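Local coordinates for uncharacterized protein (PDB 3OV5) that serves as the VirB7 component of a bacterial type IV secretion system, with a globular N0 domain like those of outer membrane transport proteins, at residues Y38-P43 against A61-Q66. Residues are numbered along the deposited sequence; the frame is centred on the assembly and turned at random. Where two conformers were deposited one is given.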
ATOM      1  N   TYR A  38      -4.681  -9.785  -0.120  1.00  5.34           N
ATOM      2  CA  TYR A  38      -5.931  -9.431  -0.804  1.00  4.99           C
ATOM      3  C   TYR A  38      -5.616  -9.078  -2.221  1.00  5.37           C
ATOM      4  O   TYR A  38      -4.578  -8.466  -2.521  1.00  6.48           O
ATOM      5  CB  TYR A  38      -6.601  -8.199  -0.160  1.00  6.11           C
ATOM      6  CG  TYR A  38      -7.132  -8.533   1.182  1.00  6.08           C
ATOM      7  CD1 TYR A  38      -8.276  -9.347   1.311  1.00  6.99           C
ATOM      8  CD2 TYR A  38      -6.499  -8.112   2.334  1.00  8.41           C
ATOM      9  CE1 TYR A  38      -8.744  -9.736   2.520  1.00  8.30           C
ATOM     10  CE2 TYR A  38      -7.010  -8.485   3.570  1.00 10.25           C
ATOM     11  CZ  TYR A  38      -8.116  -9.301   3.642  1.00  9.12           C
ATOM     12  OH  TYR A  38      -8.624  -9.680   4.841  1.00  9.13           O
ATOM     13  N   THR A  39      -6.521  -9.404  -3.133  1.00  5.59           N
ATOM     14  CA  THR A  39      -6.362  -8.939  -4.487  0.70  5.60           C
ATOM     15  C   THR A  39      -6.443  -7.412  -4.503  1.00  5.14           C
ATOM     16  O   THR A  39      -7.043  -6.782  -3.634  1.00  6.44           O
ATOM     17  CB  THR A  39      -7.367  -9.584  -5.415  0.70  7.12           C
ATOM     18  OG1 THR A  39      -6.854  -9.479  -6.744  0.70  8.78           O
ATOM     19  CG2 THR A  39      -8.662  -8.912  -5.360  0.70  7.85           C
ATOM     20  N   LEU A  40      -5.852  -6.814  -5.534  1.00  5.60           N
ATOM     21  CA  LEU A  40      -6.060  -5.410  -5.806  1.00  6.20           C
ATOM     22  C   LEU A  40      -7.472  -5.210  -6.327  1.00  7.00           C
ATOM     23  O   LEU A  40      -7.887  -5.884  -7.288  1.00 10.25           O
ATOM     24  CB  LEU A  40      -5.048  -4.911  -6.853  1.00  7.46           C
ATOM     25  CG  LEU A  40      -3.590  -5.019  -6.396  1.00  7.53           C
ATOM     26  CD1 LEU A  40      -2.623  -4.626  -7.512  1.00 11.11           C
ATOM     27  CD2 LEU A  40      -3.320  -4.159  -5.185  1.00  7.44           C
ATOM     28  N   ILE A  41      -8.196  -4.261  -5.750  1.00  6.32           N
ATOM     29  CA  ILE A  41      -9.525  -3.916  -6.251  1.00  6.46           C
ATOM     30  C   ILE A  41      -9.452  -2.725  -7.182  1.00  6.08           C
ATOM     31  O   ILE A  41      -8.494  -1.947  -7.154  1.00  6.72           O
ATOM     32  CB  ILE A  41     -10.532  -3.706  -5.089  1.00  6.63           C
ATOM     33  CG1 ILE A  41     -10.076  -2.610  -4.122  1.00  7.12           C
ATOM     34  CG2 ILE A  41     -10.704  -5.007  -4.359  1.00  9.19           C
ATOM     35  CD1 ILE A  41     -11.215  -2.196  -3.175  1.00  7.84           C
ATOM     36  N   GLY A  42     -10.463  -2.597  -8.031  1.00  6.41           N
ATOM     37  CA  GLY A  42     -10.490  -1.554  -9.043  1.00  6.56           C
ATOM     38  C   GLY A  42     -10.010  -0.178  -8.625  1.00  6.60           C
ATOM     39  O   GLY A  42      -9.257   0.425  -9.367  1.00  7.65           O
ATOM     40  N   PRO A  43     -10.456   0.358  -7.468  1.00  6.61           N
ATOM     41  CA  PRO A  43     -10.042   1.699  -7.043  1.00  7.99           C
ATOM     42  C   PRO A  43      -8.529   1.900  -6.931  1.00  6.28           C
ATOM     43  O   PRO A  43      -8.068   3.037  -6.969  1.00  8.15           O
ATOM     44  CB  PRO A  43     -10.758   1.882  -5.679  1.00  9.52           C
ATOM     45  CG  PRO A  43     -11.837   0.949  -5.665  1.00  9.67           C
ATOM     46  CD  PRO A  43     -11.542  -0.168  -6.622  1.00  7.56           C
ATOM     47  N   ALA A  61      -7.135   4.319   2.151  1.00  5.08           N
ATOM     48  CA  ALA A  61      -8.549   4.615   2.010  1.00  5.69           C
ATOM     49  C   ALA A  61      -9.268   3.503   1.240  1.00  5.09           C
ATOM     50  O   ALA A  61     -10.422   3.174   1.546  1.00  6.00           O
ATOM     51  CB  ALA A  61      -8.750   5.942   1.338  1.00  6.82           C
ATOM     52  N   VAL A  62      -8.589   2.918   0.237  1.00  4.63           N
ATOM     53  CA  VAL A  62      -9.203   1.855  -0.549  1.00  5.22           C
ATOM     54  C   VAL A  62      -9.530   0.644   0.309  1.00  4.81           C
ATOM     55  O   VAL A  62     -10.555  -0.009   0.088  1.00  5.38           O
ATOM     56  CB  VAL A  62      -8.292   1.485  -1.737  1.00  5.86           C
ATOM     57  CG1 VAL A  62      -8.782   0.243  -2.425  1.00  6.41           C
ATOM     58  CG2 VAL A  62      -8.187   2.649  -2.729  1.00  7.01           C
ATOM     59  N   TYR A  63      -8.637   0.327   1.273  1.00  4.67           N
ATOM     60  CA  TYR A  63      -8.799  -0.853   2.116  1.00  4.89           C
ATOM     61  C   TYR A  63      -9.373  -0.533   3.501  1.00  4.70           C
ATOM     62  O   TYR A  63      -9.523  -1.428   4.330  1.00  4.89           O
ATOM     63  CB  TYR A  63      -7.476  -1.662   2.186  1.00  4.91           C
ATOM     64  CG  TYR A  63      -7.196  -2.367   0.882  1.00  5.21           C
ATOM     65  CD1 TYR A  63      -6.544  -1.712  -0.158  1.00  5.27           C
ATOM     66  CD2 TYR A  63      -7.649  -3.676   0.676  1.00  5.50           C
ATOM     67  CE1 TYR A  63      -6.363  -2.350  -1.395  1.00  5.40           C
ATOM     68  CE2 TYR A  63      -7.463  -4.327  -0.566  1.00  5.40           C
ATOM     69  CZ  TYR A  63      -6.821  -3.637  -1.586  1.00  5.44           C
ATOM     70  OH  TYR A  63      -6.640  -4.199  -2.844  1.00  5.97           O
ATOM     71  N   ALA A  64      -9.767   0.715   3.747  1.00  4.63           N
ATOM     72  CA  ALA A  64     -10.282   1.115   5.062  1.00  4.93           C
ATOM     73  C   ALA A  64     -11.534   0.354   5.438  1.00  4.82           C
ATOM     74  O   ALA A  64     -11.717   0.029   6.618  1.00  5.51           O
ATOM     75  CB  ALA A  64     -10.557   2.608   5.103  1.00  5.12           C
ATOM     76  N   ALA A  65     -12.434   0.119   4.473  1.00  5.32           N
ATOM     77  CA  ALA A  65     -13.705  -0.547   4.814  1.00  5.38           C
ATOM     78  C   ALA A  65     -13.498  -2.010   5.164  1.00  5.64           C
ATOM     79  O   ALA A  65     -14.391  -2.614   5.780  1.00  7.08           O
ATOM     80  CB  ALA A  65     -14.708  -0.405   3.674  1.00  6.34           C
ATOM     81  N   GLN A  66     -12.361  -2.584   4.788  1.00  5.17           N
ATOM     82  CA  GLN A  66     -11.929  -3.911   5.230  1.00  5.51           C
ATOM     83  C   GLN A  66     -11.260  -3.890   6.611  1.00  5.51           C
ATOM     84  O   GLN A  66     -10.905  -4.928   7.135  1.00  6.47           O
ATOM     85  CB  GLN A  66     -11.011  -4.482   4.135  1.00  5.72           C
ATOM     86  CG  GLN A  66     -10.529  -5.899   4.285  1.00  6.06           C
ATOM     87  CD  GLN A  66     -11.609  -6.953   4.181  1.00  5.37           C
ATOM     88  OE1 GLN A  66     -12.790  -6.699   4.336  1.00  8.20           O
ATOM     89  NE2 GLN A  66     -11.212  -8.160   3.856  1.00  9.23           N
TER
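Ile41 and Val62 make the apolar centre where a loop that passes into a 3-10 turn at Gly42-Pro43 runs beside the last part of helix 52-63. The two side chains lie antiparallel and overlap along their flanks, and CD1 of Ile41 comes to 3.5 Å from CG1 of Val62. That Val62 branch stands anti to its own backbone N (chi1 170°), a setting that leaves CG1 facing the isoleucine. CB of Pro43 sits near both valine methyls, a little closer to CG2 at 4.0 Å, and Val44, which follows Pro43, touches Val62 too. Tyr63 continues the apolar surface: its CE2 lies 4.0 Å from CB of Tyr38, and its CZ is 4.3 Å from CG1 of Ile41. The N0 fold has two helices, here 15-24 and 52-63, sandwiched between a three-stranded and a two-stranded sheet; residues 38-43 belong to the link between strand 29-32 of the first and strand 48-49 of the second, and Tyr63 spans from helix 52-63 to both this link and Leu15 of helix 15-24. The buried tyrosine ends in a hydroxyl that donates to the backbone, OH to Thr39 O at 2.7 Å. This acceptor lies at the ring edge, in the ring plane, and the donor approaches with a C=O...O angle of 128°, slightly out of the carbonyl plane. At the exposed margin the side chains of Tyr38 and Gln66 meet tip to tip, with the amide plane turned 78° from the ring; Gln66 CG lies over one face of the phenol, while NE2 of Gln66 is at its hydroxyl end, 3.2 Å from Tyr38 OH.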